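Side-chain contacts in Alpha/beta hydrolase fold protein (PDB 4PW0), which probably acts as a serine hydrolase of the alpha/beta hydrolase fold, its natural substrate being unknown: residues A[150-155]-A[233-238]; A[227-232]-A[270-275]. All coordinates share one frame; numbering follows the deposited sequence.

Contact 1 of 2, residues A[150-155]-A[233-238]; sequences IARAMQ and NDEMMD
R152, on the helix 146-154, and E235, in the loop that follows strand 226-231, form a salt bridge at the protein surface. R152 NH1 donates an N-H hydrogen bond to E235 OE2 over 2.7 Å, with a moderately bent N-H...O angle of 146°. OE2 sits at the guanidinium edge, almost in its plane, but the nitrogen reaches it on the syn side, tilted 34° out of the carboxylate plane; the two flat groups are turned 67° to one another. This is therefore a single-point grip rather than a two-pronged one, and E235 OE1 stays 3.8 Å from the same NH1. E235 gets there as a straight rod, CG anti to the backbone N, while R152 bends at its third torsion to bring NH1 round. Each side chain was modelled in two conformers, and the bridge described belongs to one of each.

Apolar contact between the segments is slight: I150 CD1 comes no nearer than 4.9 Å to CE of M236, a selenomethionine here. M236 packs instead on F146 and L149 of the same helix and on I165.

Within the loop the hydrogen bonds centre on D234, whose OD1 accepts from M237 N at 3.0 Å, an Asx motif, the donor standing above the carboxylate plane. M236 N adds a weak bond to the same oxygen, and D238 N closes a turn onto D234 O at 2.8 Å. The other carboxylate oxygen, OD2, bonds H262 and Q230, consistent with D234 being the acid of a Ser-His-Asp triad with S110.

In chemical terms the loop pairs a buried acid, D234, whose oxygens serve the loop backbone and H262 and Q230, with an exposed one, E235, which holds R152 by one bond; both bridging side chains take a second conformer, consistent with a mobile surface bridge.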
loop_
_atom_site.group_PDB
_atom_site.type_symbol
_atom_site.label_atom_id
_atom_site.label_comp_id
_atom_site.label_asym_id
_atom_site.label_seq_id
_atom_site.Cartn_x
_atom_site.Cartn_y
_atom_site.Cartn_z
ATOM N N ILE A 150 -15.256 24.105 -1.670
ATOM C CA ILE A 150 -16.671 23.848 -1.437
ATOM C C ILE A 150 -17.522 24.862 -2.230
ATOM O O ILE A 150 -18.539 24.477 -2.796
ATOM C CB ILE A 150 -16.986 23.867 0.072
ATOM C CG1 ILE A 150 -16.194 22.720 0.762
ATOM C CG2 ILE A 150 -18.505 23.803 0.330
ATOM C CD1 ILE A 150 -16.292 21.352 0.119
ATOM N N ALA A 151 -17.089 26.110 -2.325
ATOM C CA ALA A 151 -17.822 27.115 -3.149
ATOM C C ALA A 151 -17.902 26.648 -4.614
ATOM O O ALA A 151 -18.922 26.850 -5.261
ATOM C CB ALA A 151 -17.182 28.471 -3.037
ATOM N N ARG A 152 -16.866 25.978 -5.143
ATOM C CA ARG A 152 -16.896 25.427 -6.505
ATOM C C ARG A 152 -17.839 24.224 -6.589
ATOM O O ARG A 152 -18.654 24.097 -7.521
ATOM C CB ARG A 152 -15.493 25.014 -6.976
ATOM C CG ARG A 152 -14.491 26.117 -7.184
ATOM C CD ARG A 152 -13.097 25.506 -7.425
ATOM N NE ARG A 152 -12.950 24.674 -8.626
ATOM C CZ ARG A 152 -12.001 23.731 -8.800
ATOM N NH1 ARG A 152 -11.103 23.426 -7.833
ATOM N NH2 ARG A 152 -11.962 23.055 -9.943
ATOM N N ALA A 153 -17.760 23.330 -5.595
ATOM C CA ALA A 153 -18.602 22.165 -5.573
ATOM C C ALA A 153 -20.077 22.583 -5.399
ATOM O O ALA A 153 -20.928 21.882 -5.930
ATOM C CB ALA A 153 -18.207 21.240 -4.427
HETATM N N MSE A 154 -20.338 23.678 -4.684
HETATM C CA MSE A 154 -21.736 24.180 -4.362
HETATM C C MSE A 154 -22.505 24.365 -5.665
HETATM O O MSE A 154 -23.720 24.170 -5.687
HETATM C CB MSE A 154 -21.545 25.498 -3.547
HETATM C CG MSE A 154 -22.842 26.137 -3.073
HETATM SE SE MSE A 154 -22.459 27.719 -2.039
HETATM C CE MSE A 154 -21.483 26.874 -0.508
ATOM N N GLN A 155 -21.806 24.682 -6.759
ATOM C CA GLN A 155 -22.436 25.030 -8.036
ATOM C C GLN A 155 -22.994 23.805 -8.769
ATOM O O GLN A 155 -23.691 23.949 -9.768
ATOM C CB GLN A 155 -21.380 25.680 -8.958
ATOM C CG GLN A 155 -20.826 26.987 -8.407
ATOM C CD GLN A 155 -21.910 28.060 -8.530
ATOM O OE1 GLN A 155 -22.452 28.484 -7.543
ATOM N NE2 GLN A 155 -22.279 28.428 -9.793
ATOM N N ASN A 233 -4.509 11.655 -6.638
ATOM C CA ASN A 233 -4.707 13.105 -6.646
ATOM C C ASN A 233 -5.943 13.544 -5.875
ATOM O O ASN A 233 -6.999 13.804 -6.438
ATOM C CB ASN A 233 -4.748 13.640 -8.064
ATOM C CG ASN A 233 -4.883 15.118 -8.102
ATOM O OD1 ASN A 233 -4.520 15.862 -7.172
ATOM N ND2 ASN A 233 -5.467 15.572 -9.229
ATOM N N ASP A 234 -5.786 13.650 -4.556
ATOM C CA ASP A 234 -6.825 14.164 -3.673
ATOM C C ASP A 234 -6.653 15.703 -3.655
ATOM O O ASP A 234 -5.726 16.236 -3.062
ATOM C CB ASP A 234 -6.708 13.573 -2.271
ATOM C CG ASP A 234 -7.731 14.097 -1.313
ATOM O OD1 ASP A 234 -8.294 15.174 -1.535
ATOM O OD2 ASP A 234 -7.970 13.400 -0.268
ATOM N N GLU A 235 -7.535 16.389 -4.390
ATOM C CA GLU A 235 -7.524 17.858 -4.481
ATOM C C GLU A 235 -7.776 18.571 -3.149
ATOM O O GLU A 235 -7.281 19.685 -2.904
ATOM C CB GLU A 235 -8.592 18.338 -5.505
ATOM C CG GLU A 235 -8.610 19.849 -5.702
ATOM C CD GLU A 235 -9.456 20.406 -6.852
ATOM O OE1 GLU A 235 -10.391 19.749 -7.373
ATOM O OE2 GLU A 235 -9.159 21.580 -7.228
HETATM N N MSE A 236 -8.613 17.966 -2.302
HETATM C CA MSE A 236 -8.990 18.566 -1.038
HETATM C C MSE A 236 -7.842 18.558 -0.036
HETATM O O MSE A 236 -7.651 19.521 0.703
HETATM C CB MSE A 236 -10.198 17.774 -0.492
HETATM C CG MSE A 236 -10.707 18.312 0.835
HETATM SE SE MSE A 236 -12.118 17.185 1.581
HETATM C CE MSE A 236 -13.414 17.397 0.159
HETATM N N MSE A 237 -7.131 17.418 0.024
HETATM C CA MSE A 237 -6.176 17.160 1.093
HETATM C C MSE A 237 -4.722 17.191 0.638
HETATM O O MSE A 237 -3.849 17.254 1.515
HETATM C CB MSE A 237 -6.430 15.775 1.671
HETATM C CG MSE A 237 -7.811 15.582 2.280
HETATM SE SE MSE A 237 -8.014 16.647 3.913
HETATM C CE MSE A 237 -9.807 16.076 4.367
ATOM N N ASP A 238 -4.490 17.098 -0.679
ATOM C CA ASP A 238 -3.168 16.953 -1.365
ATOM C C ASP A 238 -2.633 15.532 -1.059
ATOM O O ASP A 238 -2.293 15.226 0.087
ATOM C CB ASP A 238 -2.174 18.060 -0.954
ATOM C CG ASP A 238 -0.896 18.046 -1.780
ATOM O OD1 ASP A 238 -0.578 17.036 -2.436
ATOM O OD2 ASP A 238 -0.231 19.117 -1.820
#

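Contact 2 of 2, residues A[227-232]-A[270-275]; sequences FVVQGS and ELFVSQ
The central sheet of the alpha/beta hydrolase fold meets the C-terminal helix 269-282 here, with F227 and V229 of strand 226-231 packing against Q275 and F272. Being two apart on the strand, F227 and V229 both point to the helix, and all four residues are buried. V229 CA lies 8.2 Å from F272 CA.

The more intimate pair joins F227 to Q275. F227 CZ approaches Q275 OE1 at 3.3 Å, with the oxygen at the edge of the ring and in its plane, where it faces C-H bonds rather than the pi cloud. The amide is tilted 66° to the ring, and the aliphatic start of the glutamine helps fill the contact, its CB 3.6 Å from F227 CZ. OE1 also accepts hydrogen bonds from Y257 OH and S255 OG on the neighbouring strand 252-257, so this buried carbonyl is held to the sheet by polar partners as well. The F227 ring was modelled in two conformers, of which this is one.

The second pair is purely apolar. In F272, CG anti to the backbone N (chi1 178°) brings the ring end up to V229, and the ring also meets F265 edge-to-face. L271 and S274 pack on Y278 of the second subunit. V229 CG2 meets the F272 ring at its edge, in plane, 3.9 Å from CE1, and the same methyl sits over one face of F227, 3.4 Å above the ring plane and offset toward its rim.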
loop_
_atom_site.group_PDB
_atom_site.type_symbol
_atom_site.label_atom_id
_atom_site.label_comp_id
_atom_site.label_asym_id
_atom_site.label_seq_id
_atom_site.Cartn_x
_atom_site.Cartn_y
_atom_site.Cartn_z
ATOM N N PHE A 227 -2.535 2.660 9.244
ATOM C CA PHE A 227 -2.610 2.351 7.824
ATOM C C PHE A 227 -3.210 3.575 7.143
ATOM O O PHE A 227 -4.353 3.971 7.470
ATOM C CB PHE A 227 -3.497 1.141 7.638
ATOM C CG PHE A 227 -3.737 0.743 6.215
ATOM C CD1 PHE A 227 -2.741 0.898 5.243
ATOM C CD2 PHE A 227 -4.945 0.203 5.846
ATOM C CE1 PHE A 227 -2.943 0.468 3.938
ATOM C CE2 PHE A 227 -5.150 -0.238 4.550
ATOM C CZ PHE A 227 -4.172 -0.069 3.592
ATOM N N VAL A 228 -2.445 4.197 6.244
ATOM C CA VAL A 228 -2.844 5.456 5.594
ATOM C C VAL A 228 -3.154 5.098 4.134
ATOM O O VAL A 228 -2.300 4.545 3.445
ATOM C CB VAL A 228 -1.717 6.493 5.636
ATOM C CG1 VAL A 228 -2.143 7.752 4.925
ATOM C CG2 VAL A 228 -1.267 6.819 7.064
ATOM N N VAL A 229 -4.351 5.471 3.681
ATOM C CA VAL A 229 -4.795 5.210 2.300
ATOM C C VAL A 229 -5.156 6.541 1.628
ATOM O O VAL A 229 -5.805 7.430 2.215
ATOM C CB VAL A 229 -6.024 4.286 2.293
ATOM C CG1 VAL A 229 -6.627 4.135 0.896
ATOM C CG2 VAL A 229 -5.664 2.932 2.874
ATOM N N GLN A 230 -4.738 6.676 0.375
ATOM C CA GLN A 230 -5.031 7.880 -0.403
ATOM C C GLN A 230 -4.998 7.547 -1.891
ATOM O O GLN A 230 -4.396 6.544 -2.289
ATOM C CB GLN A 230 -4.014 8.953 -0.000
ATOM C CG GLN A 230 -4.134 10.325 -0.643
ATOM C CD GLN A 230 -5.506 10.926 -0.479
ATOM O OE1 GLN A 230 -6.458 10.475 -1.139
ATOM N NE2 GLN A 230 -5.646 11.948 0.340
ATOM N N GLY A 231 -5.668 8.374 -2.694
ATOM C CA GLY A 231 -5.588 8.239 -4.127
ATOM C C GLY A 231 -4.439 9.054 -4.724
ATOM O O GLY A 231 -3.815 9.843 -4.034
ATOM N N SER A 232 -4.226 8.903 -6.029
ATOM C CA SER A 232 -3.155 9.597 -6.709
ATOM C C SER A 232 -3.293 11.111 -6.692
ATOM O O SER A 232 -2.274 11.818 -6.735
ATOM C CB SER A 232 -3.053 9.094 -8.149
ATOM O OG SER A 232 -4.286 9.228 -8.864
ATOM N N GLU A 270 -12.865 -3.169 -2.755
ATOM C CA GLU A 270 -12.393 -4.506 -2.443
ATOM C C GLU A 270 -10.878 -4.567 -2.149
ATOM O O GLU A 270 -10.413 -5.305 -1.265
ATOM C CB GLU A 270 -12.795 -5.482 -3.536
ATOM C CG GLU A 270 -14.301 -5.665 -3.565
ATOM C CD GLU A 270 -14.758 -6.865 -4.343
ATOM O OE1 GLU A 270 -14.187 -7.152 -5.411
ATOM O OE2 GLU A 270 -15.716 -7.501 -3.867
ATOM N N LEU A 271 -10.119 -3.715 -2.850
ATOM C CA LEU A 271 -8.699 -3.567 -2.553
ATOM C C LEU A 271 -8.547 -3.035 -1.101
ATOM O O LEU A 271 -7.744 -3.531 -0.309
ATOM C CB LEU A 271 -8.071 -2.607 -3.538
ATOM C CG LEU A 271 -6.628 -2.194 -3.338
ATOM C CD1 LEU A 271 -5.684 -3.373 -3.343
ATOM C CD2 LEU A 271 -6.221 -1.153 -4.395
ATOM N N PHE A 272 -9.322 -1.996 -0.805
ATOM C CA PHE A 272 -9.270 -1.413 0.547
ATOM C C PHE A 272 -9.588 -2.445 1.625
ATOM O O PHE A 272 -8.897 -2.526 2.632
ATOM C CB PHE A 272 -10.215 -0.217 0.643
ATOM C CG PHE A 272 -10.256 0.387 2.011
ATOM C CD1 PHE A 272 -9.237 1.203 2.441
ATOM C CD2 PHE A 272 -11.289 0.102 2.888
ATOM C CE1 PHE A 272 -9.249 1.754 3.704
ATOM C CE2 PHE A 272 -11.289 0.639 4.168
ATOM C CZ PHE A 272 -10.281 1.466 4.588
ATOM N N VAL A 273 -10.679 -3.194 1.424
ATOM C CA VAL A 273 -11.040 -4.225 2.416
ATOM C C VAL A 273 -9.929 -5.246 2.570
ATOM O O VAL A 273 -9.555 -5.618 3.684
ATOM C CB VAL A 273 -12.366 -4.892 2.048
ATOM C CG1 VAL A 273 -12.592 -6.129 2.899
ATOM C CG2 VAL A 273 -13.513 -3.915 2.194
ATOM N N SER A 274 -9.370 -5.712 1.443
ATOM C CA SER A 274 -8.303 -6.709 1.513
ATOM C C SER A 274 -7.100 -6.226 2.317
ATOM O O SER A 274 -6.565 -6.914 3.207
ATOM C CB SER A 274 -7.873 -7.104 0.132
ATOM O OG SER A 274 -6.799 -8.036 0.204
ATOM N N GLN A 275 -6.721 -4.992 2.035
ATOM C CA GLN A 275 -5.569 -4.417 2.742
ATOM C C GLN A 275 -5.839 -4.173 4.213
ATOM O O GLN A 275 -4.968 -4.472 5.074
ATOM C CB GLN A 275 -5.139 -3.127 2.062
ATOM C CG GLN A 275 -4.576 -3.346 0.699
ATOM C CD GLN A 275 -3.954 -2.094 0.136
ATOM O OE1 GLN A 275 -4.329 -0.999 0.476
ATOM N NE2 GLN A 275 -2.997 -2.307 -0.803
#

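From the N terminus, the chain first supplies 150-155, on helix 146-154, then passes through three more helices into strand 226-231. Contact 2 opens there, at 227-232, before contact 1 is closed by the directly following 233-238; contact 2 closes only after helix 240-248, the edge strand 252-257 and the short helix 264-267, at 270-275. The two loops thus cross rather than nest. Contact 1 ties helix 146-154 to the loop carrying the presumed catalytic acid, contact 2 the sheet to the C-terminal helix. Their centres are 21 Å apart, yet they meet where M237 CB lies 4.1 Å from Q230 NE2.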